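Local atomic coordinates of hypothetical protein Atu2684 (PDB entry 2AXO), a protein that is of unknown function but has a thioredoxin-like fold with a disulfide in a CXXC sequence, consistent with a role in thiol-disulfide chemistry. Residues L76-D81 against A235-T240; R100-M105 against N111-P116. One frame throughout, in Å; residues are numbered along the deposited sequence.

Interaction 1 of 2, residues L76-D81 against A235-T240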
loop_
_atom_site.group_PDB
_atom_site.type_symbol
_atom_site.label_atom_id
_atom_site.label_comp_id
_atom_site.label_asym_id
_atom_site.label_seq_id
_atom_site.Cartn_x
_atom_site.Cartn_y
_atom_site.Cartn_z
ATOM N N LEU A 76 1.545 -19.503 4.021
ATOM C CA LEU A 76 0.357 -18.681 3.869
ATOM C C LEU A 76 0.508 -17.711 2.718
ATOM O O LEU A 76 1.590 -17.173 2.486
ATOM C CB LEU A 76 0.117 -17.879 5.141
ATOM C CG LEU A 76 -0.183 -18.704 6.391
ATOM C CD1 LEU A 76 -0.030 -17.825 7.610
ATOM C CD2 LEU A 76 -1.593 -19.282 6.307
ATOM N N SER A 77 -0.585 -17.483 2.006
ATOM C CA SER A 77 -0.586 -16.545 0.898
ATOM C C SER A 77 -1.561 -15.408 1.209
ATOM O O SER A 77 -2.742 -15.647 1.463
ATOM C CB SER A 77 -1.008 -17.244 -0.391
ATOM O OG SER A 77 -1.071 -16.314 -1.452
ATOM N N TYR A 78 -1.051 -14.179 1.213
ATOM C CA TYR A 78 -1.875 -13.001 1.468
ATOM C C TYR A 78 -2.002 -12.168 0.199
ATOM O O TYR A 78 -1.055 -11.485 -0.193
ATOM C CB TYR A 78 -1.262 -12.102 2.544
ATOM C CG TYR A 78 -1.154 -12.715 3.919
ATOM C CD1 TYR A 78 -0.073 -13.526 4.257
ATOM C CD2 TYR A 78 -2.121 -12.464 4.893
ATOM C CE1 TYR A 78 0.044 -14.072 5.532
ATOM C CE2 TYR A 78 -2.015 -13.007 6.171
ATOM C CZ TYR A 78 -0.931 -13.807 6.483
ATOM O OH TYR A 78 -0.819 -14.352 7.739
ATOM N N HIS A 79 -3.164 -12.208 -0.441
ATOM C CA HIS A 79 -3.364 -11.422 -1.651
ATOM C C HIS A 79 -3.574 -9.957 -1.289
ATOM O O HIS A 79 -4.494 -9.622 -0.542
ATOM C CB HIS A 79 -4.568 -11.946 -2.437
ATOM C CG HIS A 79 -4.313 -13.247 -3.135
ATOM N ND1 HIS A 79 -4.103 -14.427 -2.457
ATOM C CD2 HIS A 79 -4.229 -13.548 -4.452
ATOM C CE1 HIS A 79 -3.902 -15.403 -3.327
ATOM N NE2 HIS A 79 -3.972 -14.895 -4.544
ATOM N N VAL A 80 -2.710 -9.092 -1.816
ATOM C CA VAL A 80 -2.790 -7.655 -1.554
ATOM C C VAL A 80 -3.773 -6.981 -2.509
ATOM O O VAL A 80 -4.052 -7.494 -3.590
ATOM C CB VAL A 80 -1.400 -6.991 -1.685
ATOM C CG1 VAL A 80 -0.472 -7.549 -0.620
ATOM C CG2 VAL A 80 -0.825 -7.234 -3.077
ATOM N N ASP A 81 -4.296 -5.825 -2.113
ATOM C CA ASP A 81 -5.271 -5.140 -2.953
ATOM C C ASP A 81 -4.713 -4.061 -3.871
ATOM O O ASP A 81 -5.437 -3.537 -4.716
ATOM C CB ASP A 81 -6.380 -4.536 -2.080
ATOM C CG ASP A 81 -5.887 -3.394 -1.209
ATOM O OD1 ASP A 81 -4.661 -3.155 -1.154
ATOM O OD2 ASP A 81 -6.730 -2.732 -0.570
ATOM N N ALA A 235 -3.986 -21.256 10.173
ATOM C CA ALA A 235 -2.640 -21.353 10.688
ATOM C C ALA A 235 -2.672 -20.600 12.002
ATOM O O ALA A 235 -3.235 -19.510 12.073
ATOM C CB ALA A 235 -1.660 -20.690 9.723
ATOM N N VAL A 236 -2.113 -21.201 13.045
ATOM C CA VAL A 236 -2.047 -20.549 14.345
ATOM C C VAL A 236 -0.632 -20.012 14.429
ATOM O O VAL A 236 0.331 -20.762 14.277
ATOM C CB VAL A 236 -2.272 -21.540 15.509
ATOM C CG1 VAL A 236 -2.038 -20.833 16.845
ATOM C CG2 VAL A 236 -3.698 -22.097 15.458
ATOM N N LEU A 237 -0.505 -18.712 14.651
ATOM C CA LEU A 237 0.804 -18.091 14.736
ATOM C C LEU A 237 0.977 -17.471 16.115
ATOM O O LEU A 237 0.195 -16.604 16.505
ATOM C CB LEU A 237 0.945 -17.004 13.662
ATOM C CG LEU A 237 0.666 -17.409 12.208
ATOM C CD1 LEU A 237 0.755 -16.189 11.304
ATOM C CD2 LEU A 237 1.661 -18.484 11.754
ATOM N N LEU A 238 1.972 -17.933 16.870
ATOM C CA LEU A 238 2.218 -17.354 18.191
ATOM C C LEU A 238 3.183 -16.224 17.870
ATOM O O LEU A 238 4.399 -16.422 17.807
ATOM C CB LEU A 238 2.868 -18.376 19.125
ATOM C CG LEU A 238 3.017 -17.940 20.592
ATOM C CD1 LEU A 238 1.651 -17.634 21.203
ATOM C CD2 LEU A 238 3.706 -19.050 21.361
ATOM N N GLN A 239 2.627 -15.033 17.676
ATOM C CA GLN A 239 3.416 -13.890 17.258
ATOM C C GLN A 239 3.642 -12.744 18.233
ATOM O O GLN A 239 2.705 -12.196 18.813
ATOM C CB GLN A 239 2.810 -13.365 15.946
ATOM C CG GLN A 239 3.565 -12.238 15.267
ATOM C CD GLN A 239 3.196 -12.095 13.799
ATOM O OE1 GLN A 239 2.035 -12.276 13.407
ATOM N NE2 GLN A 239 4.181 -11.749 12.980
ATOM N N THR A 240 4.912 -12.393 18.402
ATOM C CA THR A 240 5.297 -11.294 19.273
ATOM C C THR A 240 5.114 -10.003 18.482
ATOM O O THR A 240 4.880 -10.029 17.275
ATOM C CB THR A 240 6.778 -11.394 19.688
ATOM O OG1 THR A 240 7.620 -11.247 18.533
ATOM C CG2 THR A 240 7.053 -12.735 20.337
#

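Interaction 2 of 2, residues R100-M105 against N111-P116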
loop_
_atom_site.group_PDB
_atom_site.type_symbol
_atom_site.label_atom_id
_atom_site.label_comp_id
_atom_site.label_asym_id
_atom_site.label_seq_id
_atom_site.Cartn_x
_atom_site.Cartn_y
_atom_site.Cartn_z
ATOM N N ARG A 100 -1.401 -5.846 6.756
ATOM C CA ARG A 100 -0.455 -6.717 7.447
ATOM C C ARG A 100 0.925 -6.538 6.819
ATOM O O ARG A 100 1.927 -6.501 7.527
ATOM C CB ARG A 100 -0.901 -8.185 7.375
ATOM C CG ARG A 100 0.006 -9.159 8.136
ATOM C CD ARG A 100 -0.678 -10.515 8.283
ATOM N NE ARG A 100 0.144 -11.528 8.956
ATOM C CZ ARG A 100 0.432 -11.529 10.255
ATOM N NH1 ARG A 100 -0.020 -10.565 11.050
ATOM N NH2 ARG A 100 1.152 -12.512 10.768
ATOM N N GLN A 101 0.993 -6.413 5.496
ATOM C CA GLN A 101 2.293 -6.220 4.873
ATOM C C GLN A 101 2.867 -4.870 5.324
ATOM O O GLN A 101 4.082 -4.719 5.431
ATOM C CB GLN A 101 2.195 -6.283 3.346
ATOM C CG GLN A 101 3.536 -6.157 2.635
ATOM C CD GLN A 101 3.407 -6.289 1.127
ATOM O OE1 GLN A 101 2.433 -5.821 0.535
ATOM N NE2 GLN A 101 4.400 -6.906 0.496
ATOM N N TYR A 102 1.995 -3.897 5.595
ATOM C CA TYR A 102 2.453 -2.587 6.067
ATOM C C TYR A 102 3.028 -2.741 7.470
ATOM O O TYR A 102 4.053 -2.147 7.807
ATOM C CB TYR A 102 1.301 -1.574 6.125
ATOM C CG TYR A 102 0.692 -1.226 4.791
ATOM C CD1 TYR A 102 1.463 -1.205 3.632
ATOM C CD2 TYR A 102 -0.650 -0.858 4.697
ATOM C CE1 TYR A 102 0.915 -0.827 2.410
ATOM C CE2 TYR A 102 -1.204 -0.473 3.480
ATOM C CZ TYR A 102 -0.411 -0.459 2.343
ATOM O OH TYR A 102 -0.944 -0.051 1.142
ATOM N N GLY A 103 2.348 -3.536 8.289
ATOM C CA GLY A 103 2.808 -3.765 9.644
ATOM C C GLY A 103 4.216 -4.317 9.624
ATOM O O GLY A 103 5.064 -3.919 10.424
ATOM N N TYR A 104 4.464 -5.245 8.705
ATOM C CA TYR A 104 5.782 -5.838 8.574
ATOM C C TYR A 104 6.786 -4.817 8.060
ATOM O O TYR A 104 7.926 -4.773 8.527
ATOM C CB TYR A 104 5.739 -7.054 7.642
ATOM C CG TYR A 104 5.350 -8.340 8.346
ATOM C CD1 TYR A 104 6.011 -8.745 9.503
ATOM C CD2 TYR A 104 4.342 -9.162 7.839
ATOM C CE1 TYR A 104 5.679 -9.943 10.143
ATOM C CE2 TYR A 104 3.999 -10.361 8.467
ATOM C CZ TYR A 104 4.670 -10.746 9.615
ATOM O OH TYR A 104 4.348 -11.935 10.230
HETATM N N MSE A 105 6.370 -3.995 7.102
HETATM C CA MSE A 105 7.259 -2.967 6.565
HETATM C C MSE A 105 7.798 -2.129 7.718
HETATM O O MSE A 105 9.003 -1.929 7.845
HETATM C CB MSE A 105 6.511 -2.051 5.593
HETATM C CG MSE A 105 7.314 -0.819 5.165
HETATM SE SE MSE A 105 6.230 0.514 4.261
HETATM C CE MSE A 105 5.369 1.236 5.821
ATOM N N ASN A 111 10.917 1.250 4.064
ATOM C CA ASN A 111 10.114 2.417 3.697
ATOM C C ASN A 111 9.192 2.152 2.515
ATOM O O ASN A 111 8.737 3.084 1.847
ATOM C CB ASN A 111 11.015 3.610 3.371
ATOM C CG ASN A 111 11.667 3.490 2.009
ATOM O OD1 ASN A 111 12.340 2.505 1.716
ATOM N ND2 ASN A 111 11.468 4.498 1.168
ATOM N N GLY A 112 8.923 0.879 2.249
ATOM C CA GLY A 112 8.047 0.535 1.145
ATOM C C GLY A 112 7.653 -0.926 1.146
ATOM O O GLY A 112 8.102 -1.697 1.992
ATOM N N VAL A 113 6.793 -1.298 0.203
ATOM C CA VAL A 113 6.344 -2.677 0.058
ATOM C C VAL A 113 6.436 -3.058 -1.415
ATOM O O VAL A 113 6.461 -2.194 -2.296
ATOM C CB VAL A 113 4.868 -2.874 0.507
ATOM C CG1 VAL A 113 4.734 -2.653 2.005
ATOM C CG2 VAL A 113 3.956 -1.922 -0.262
ATOM N N TYR A 114 6.483 -4.357 -1.676
ATOM C CA TYR A 114 6.558 -4.854 -3.039
ATOM C C TYR A 114 5.985 -6.263 -3.071
ATOM O O TYR A 114 5.753 -6.871 -2.027
ATOM C CB TYR A 114 8.014 -4.891 -3.524
ATOM C CG TYR A 114 8.906 -5.866 -2.775
ATOM C CD1 TYR A 114 9.601 -5.478 -1.628
ATOM C CD2 TYR A 114 9.036 -7.183 -3.207
ATOM C CE1 TYR A 114 10.405 -6.388 -0.932
ATOM C CE2 TYR A 114 9.831 -8.096 -2.517
ATOM C CZ TYR A 114 10.512 -7.695 -1.384
ATOM O OH TYR A 114 11.296 -8.605 -0.707
ATOM N N THR A 115 5.731 -6.771 -4.270
ATOM C CA THR A 115 5.243 -8.139 -4.433
ATOM C C THR A 115 6.027 -8.731 -5.594
ATOM O O THR A 115 6.344 -8.035 -6.553
ATOM C CB THR A 115 3.722 -8.216 -4.765
ATOM O OG1 THR A 115 3.423 -7.345 -5.860
ATOM C CG2 THR A 115 2.877 -7.845 -3.554
ATOM N N PRO A 116 6.374 -10.025 -5.510
ATOM C CA PRO A 116 6.075 -10.925 -4.396
ATOM C C PRO A 116 7.098 -10.805 -3.269
ATOM O O PRO A 116 8.311 -10.800 -3.510
ATOM C CB PRO A 116 6.098 -12.300 -5.058
ATOM C CG PRO A 116 7.175 -12.141 -6.080
ATOM C CD PRO A 116 6.911 -10.773 -6.662
#

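Interaction 1 of 2, residues L76-D81 against A235-T240
Leu76 CD2 and the methyl of Ala235 meet at 3.7 Å, the closest approach between segments 76-81 and 235-240. The second branch of Leu76 reaches the same methyl, with CD1 at 3.9 Å from Ala235 CB, so Ala235 sits against the fork of the leucine. This is the tight part of the contact. Leu76 holds CG anti to its carbonyl carbon (chi1 -64°), which sends the branched end across the gap, where CD1 and CD1 of Leu237 come tip to tip at 4.1 Å. Ala235 and Leu237 lie two residues apart along their strand and turn to the same side, giving Leu76 two neighbouring apolar partners.

Beyond Leu237 the fit slackens. Tyr78 comes near only with its hydroxyl, OH lying 4.3 Å from Leu237 CD1. The strands run almost at right angles, 93° between their directions, and their axes come no nearer than 10.9 Å. The two segments therefore diverge from the Leu76 corner, and side chains alone span the gap. No side of the contact faces solvent, since all four touching residues are buried; its looser side is instead polar. There the Tyr78 hydroxyl makes weak hydrogen bonds with Glu47 and Arg100, while the Tyr78 ring stacks on Phe49.

Leu76 also packs on Phe179 of strand 172-186. Backbone hydrogen bonds tie Leu76 to strand 45-50 on one edge and Ser77 to strand 196-212 on the other, placing the contact where the mixed thioredoxin-like sheet meets the antiparallel sheet holding strand 232-241. With only 121 Å² buried and almost wholly apolar touches, the chemistry implies a small, non-directional van der Waals join between strands positioned by their backbone bonding to other strands.

Interaction 2 of 2, residues R100-M105 against N111-P116
Gln101 and Val113 form the apolar centre of this contact, the valine turned toward helix 95-107 and the extended glutamine crossing it at a slant. CG of Gln101 rests 3.8 Å from Val113 CG1, and its CD is equally close to Val113 CB. The same CG1 methyl serves two further residues: it lies near the plane of the Tyr102 ring, at the edge, 3.9 Å from CD1, and it is 4.0 Å from CB of Met105. One valine methyl thus meets Gln101, its neighbour Tyr102 and, one turn further on, Met105.

Contact with backbone is made by Met105, present as selenomethionine. Its CG is anti to the backbone N (chi1 171°) and the chain runs on extended, which carries SE to the start of the strand, 3.4 Å from Gly112 N; only the terminal methyl turns off.

The polar part is a single hydrogen bond across the segments, from Gln101 NE2 to the carbonyl O of Tyr114 at 2.9 Å. It is bent, with an N-H...O angle of 135°, and the donor is tilted 26° from the carbonyl plane. NE2 also bonds to Gln117, and OE1 accepts a hydrogen bond from the hydroxyl of Tyr82, so both ends of the buried amide are held and its rotation is fixed.

The second subunit borders both segments: residues 112-114 form an antiparallel ladder with a strand of that chain, and Val113 packs on Val113 of the second subunit. Thr115, whose side chain touches Cys54 and Cys57, precedes Pro116 through a cis peptide bond. A cis-proline beside the CXXC disulfide is the hallmark of the thioredoxin fold, here led into by a short strand packed against helix 95-107 and paired across the dimer interface.

Both contacts are buried, but they differ in place: the centre of interaction 1 lies about 4 Å from the centre of the chain, that of interaction 2 about 15 Å, against the second subunit. The first joins two sheets by sparse apolar touches; the second, with 301 Å² buried, pairs a helix with a short strand and adds a polar grip. They share no element, yet helix 95-107 connects them. Gln239, on the strand of interaction 1, hydrogen-bonds through OE1 to Arg100 NH2 and through NE2 to Tyr104 OH, both on the helix of interaction 2. Along the chain, interaction 2 is nested within the loop that interaction 1 closes.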